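Local coordinates for ankyrin repeat family protein (PDB 3HRA) that is of unknown function but is built from stacked ankyrin repeats, a scaffold that commonly serves in binding other proteins, at residues Leu156-Val161 against Tyr190-Lys195. Sequence-based numbering, arbitrary orientation.
Sequences LYQDIV and YTEISK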
ATOM      1  N   LEU A 156      12.566  11.365   8.983  1.00 13.15           N
ATOM      2  CA  LEU A 156      11.886  10.192   8.443  1.00  9.88           C
ATOM      3  C   LEU A 156      11.872  10.279   6.923  1.00  9.35           C
ATOM      4  O   LEU A 156      12.181   9.319   6.229  1.00 10.49           O
ATOM      5  CB  LEU A 156      10.459  10.103   8.993  1.00 12.94           C
ATOM      6  CG  LEU A 156       9.546   8.999   8.458  1.00 10.91           C
ATOM      7  CD1 LEU A 156      10.154   7.622   8.704  1.00 16.25           C
ATOM      8  CD2 LEU A 156       8.164   9.126   9.088  1.00 16.42           C
ATOM      9  N   TYR A 157      11.552  11.458   6.416  1.00  9.12           N
ATOM     10  CA  TYR A 157      11.467  11.647   4.965  1.00  6.46           C
ATOM     11  C   TYR A 157      12.834  11.711   4.317  1.00  8.97           C
ATOM     12  O   TYR A 157      13.008  11.234   3.196  1.00 10.02           O
ATOM     13  CB  TYR A 157      10.523  12.800   4.598  1.00  7.75           C
ATOM     14  CG  TYR A 157       9.108  12.398   4.932  1.00  9.33           C
ATOM     15  CD1 TYR A 157       8.386  11.557   4.084  1.00  6.02           C
ATOM     16  CD2 TYR A 157       8.518  12.770   6.133  1.00 12.04           C
ATOM     17  CE1 TYR A 157       7.098  11.132   4.420  1.00  8.92           C
ATOM     18  CE2 TYR A 157       7.237  12.356   6.465  1.00 10.13           C
ATOM     19  CZ  TYR A 157       6.530  11.545   5.607  1.00 10.75           C
ATOM     20  OH  TYR A 157       5.255  11.119   5.942  1.00 10.82           O
ATOM     21  N   GLN A 158      13.819  12.227   5.052  1.00  9.85           N
ATOM     22  CA  GLN A 158      15.206  12.168   4.599  1.00 11.52           C
ATOM     23  C   GLN A 158      15.581  10.701   4.420  1.00  9.65           C
ATOM     24  O   GLN A 158      16.169  10.323   3.414  1.00  9.69           O
ATOM     25  CB  GLN A 158      16.156  12.882   5.580  1.00  7.73           C
ATOM     26  CG  GLN A 158      15.949  14.392   5.632  1.00 11.58           C
ATOM     27  CD  GLN A 158      16.526  15.032   6.885  1.00 11.17           C
ATOM     28  OE1 GLN A 158      16.008  16.038   7.390  1.00 15.13           O
ATOM     29  NE2 GLN A 158      17.603  14.455   7.393  1.00  8.61           N
ATOM     30  N   ASP A 159      15.213   9.862   5.380  1.00  8.81           N
ATOM     31  CA  ASP A 159      15.540   8.436   5.294  1.00  9.85           C
ATOM     32  C   ASP A 159      14.818   7.737   4.122  1.00  8.78           C
ATOM     33  O   ASP A 159      15.386   6.860   3.465  1.00 10.70           O
ATOM     34  CB  ASP A 159      15.210   7.723   6.615  1.00  7.26           C
ATOM     35  CG  ASP A 159      16.219   8.040   7.744  1.00 21.10           C
ATOM     36  OD1 ASP A 159      17.305   8.600   7.477  1.00 22.32           O
ATOM     37  OD2 ASP A 159      15.916   7.710   8.910  1.00 25.23           O
ATOM     38  N   ILE A 160      13.571   8.121   3.874  1.00  4.07           N
ATOM     39  CA  ILE A 160      12.809   7.536   2.771  1.00  7.98           C
ATOM     40  C   ILE A 160      13.411   7.967   1.438  1.00  7.91           C
ATOM     41  O   ILE A 160      13.576   7.143   0.533  1.00  6.60           O
ATOM     42  CB  ILE A 160      11.309   7.868   2.858  1.00  8.30           C
ATOM     43  CG1 ILE A 160      10.660   7.075   4.000  1.00 12.31           C
ATOM     44  CG2 ILE A 160      10.596   7.561   1.534  1.00  5.58           C
ATOM     45  CD1 ILE A 160       9.306   7.601   4.444  1.00 10.48           C
ATOM     46  N   VAL A 161      13.793   9.236   1.333  1.00  4.91           N
ATOM     47  CA  VAL A 161      14.489   9.709   0.133  1.00  7.22           C
ATOM     48  C   VAL A 161      15.792   8.921  -0.135  1.00  6.19           C
ATOM     49  O   VAL A 161      16.056   8.508  -1.260  1.00  7.63           O
ATOM     50  CB  VAL A 161      14.761  11.232   0.201  1.00  6.99           C
ATOM     51  CG1 VAL A 161      15.709  11.666  -0.924  1.00  6.83           C
ATOM     52  CG2 VAL A 161      13.450  11.985   0.129  1.00  9.46           C
ATOM     53  N   TYR A 190      14.225  22.494   2.095  1.00 10.79           N
ATOM     54  CA  TYR A 190      14.562  21.208   2.719  1.00  6.35           C
ATOM     55  C   TYR A 190      16.022  20.853   2.471  1.00  8.46           C
ATOM     56  O   TYR A 190      16.343  20.006   1.633  1.00 12.69           O
ATOM     57  CB  TYR A 190      13.640  20.090   2.214  1.00  8.10           C
ATOM     58  CG  TYR A 190      12.195  20.243   2.634  1.00  9.94           C
ATOM     59  CD1 TYR A 190      11.204  19.464   2.055  1.00 10.91           C
ATOM     60  CD2 TYR A 190      11.819  21.173   3.607  1.00 12.21           C
ATOM     61  CE1 TYR A 190       9.875  19.589   2.432  1.00 10.41           C
ATOM     62  CE2 TYR A 190      10.479  21.308   3.997  1.00 11.88           C
ATOM     63  CZ  TYR A 190       9.517  20.514   3.402  1.00 12.29           C
ATOM     64  OH  TYR A 190       8.181  20.634   3.755  1.00 16.51           O
ATOM     65  N   THR A 191      16.902  21.524   3.208  1.00 10.93           N
ATOM     66  CA  THR A 191      18.332  21.443   3.005  1.00  7.51           C
ATOM     67  C   THR A 191      18.909  20.036   3.012  1.00 10.57           C
ATOM     68  O   THR A 191      19.715  19.705   2.154  1.00 11.99           O
ATOM     69  CB  THR A 191      19.098  22.286   4.057  1.00 12.57           C
ATOM     70  OG1 THR A 191      18.505  23.586   4.146  1.00 17.79           O
ATOM     71  CG2 THR A 191      20.539  22.422   3.649  1.00 20.01           C
ATOM     72  N   GLU A 192      18.531  19.217   3.986  1.00 11.53           N
ATOM     73  CA  GLU A 192      19.099  17.875   4.082  1.00 13.55           C
ATOM     74  C   GLU A 192      18.686  16.995   2.905  1.00 10.80           C
ATOM     75  O   GLU A 192      19.494  16.232   2.393  1.00 12.34           O
ATOM     76  CB  GLU A 192      18.729  17.200   5.402  1.00 10.04           C
ATOM     77  CG  GLU A 192      19.270  17.900   6.653  1.00 12.90           C
ATOM     78  CD  GLU A 192      20.803  17.905   6.720  1.00 23.61           C
ATOM     79  OE1 GLU A 192      21.443  16.962   6.200  1.00 28.14           O
ATOM     80  OE2 GLU A 192      21.368  18.856   7.301  1.00 39.10           O
ATOM     81  N   ILE A 193      17.430  17.107   2.479  1.00  8.21           N
ATOM     82  CA  ILE A 193      16.988  16.412   1.279  1.00 10.53           C
ATOM     83  C   ILE A 193      17.734  16.892   0.035  1.00 10.97           C
ATOM     84  O   ILE A 193      18.165  16.075  -0.787  1.00  7.90           O
ATOM     85  CB  ILE A 193      15.446  16.479   1.109  1.00  6.01           C
ATOM     86  CG1 ILE A 193      14.800  15.620   2.196  1.00  9.41           C
ATOM     87  CG2 ILE A 193      15.023  15.999  -0.271  1.00  5.87           C
ATOM     88  CD1 ILE A 193      13.275  15.655   2.221  1.00 11.66           C
ATOM     89  N   SER A 194      17.898  18.210  -0.107  1.00  8.21           N
ATOM     90  CA  SER A 194      18.613  18.749  -1.272  1.00  7.67           C
ATOM     91  C   SER A 194      20.030  18.185  -1.379  1.00 10.84           C
ATOM     92  O   SER A 194      20.502  17.837  -2.459  1.00  9.36           O
ATOM     93  CB  SER A 194      18.677  20.278  -1.219  1.00  9.99           C
ATOM     94  OG  SER A 194      17.384  20.845  -1.371  1.00 10.35           O
ATOM     95  N   LYS A 195      20.705  18.110  -0.242  1.00  8.37           N
ATOM     96  CA  LYS A 195      22.063  17.601  -0.176  1.00 10.45           C
ATOM     97  C   LYS A 195      22.097  16.124  -0.595  1.00  8.03           C
ATOM     98  O   LYS A 195      22.963  15.711  -1.376  1.00 12.21           O
ATOM     99  CB  LYS A 195      22.605  17.773   1.243  1.00 11.62           C
ATOM    100  CG  LYS A 195      24.032  17.324   1.417  1.00 17.16           C
ATOM    101  CD  LYS A 195      24.562  17.685   2.798  1.00 18.34           C
ATOM    102  CE  LYS A 195      23.822  16.930   3.881  1.00 23.66           C
ATOM    103  NZ  LYS A 195      24.452  17.137   5.217  1.00 34.56           N
TER
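Ile193 brings the end of its side chain against helix 155-166, where Ile193 CD1 lies 4.2 Å from Val161 CG2. Ile193 CG1 sits 3.8 Å from Gln158 CG. With CG1 anti to the carbonyl carbon (chi1 -70°) and CD1 extended beyond it, the longer branch of the isoleucine rests on Gln158 through CG1 and on Val161 through CD1, the methyl ending near the backbone of Tyr157. Val148 of helix 143-149 and Ala185 of helix 181-188 also touch Ile193, while Val161 packs further on Ile196 and Leu197, so this apolar patch runs on into the core between neighbouring helical pairs.

Nearer the surface, the flat amide of Gln158 lies against the aliphatic part of Glu192, Gln158 CD being 3.4 Å from Glu192 CB. The glutamate chain bends at chi2 (-64°), and its carboxylate turns away to a salt bridge within its own helix whose hydrogen bond is weak, Lys195 NZ to Glu192 OE1 at 3.2 Å.

The helix axes run almost parallel, 11° apart and 9.7 Å at closest approach, consistent with the side-by-side stacking of helices in an ankyrin-repeat array. No hydrogen bond joins the two segments; apolar and aliphatic surfaces carry this contact, with charge pairing kept to its exposed margin.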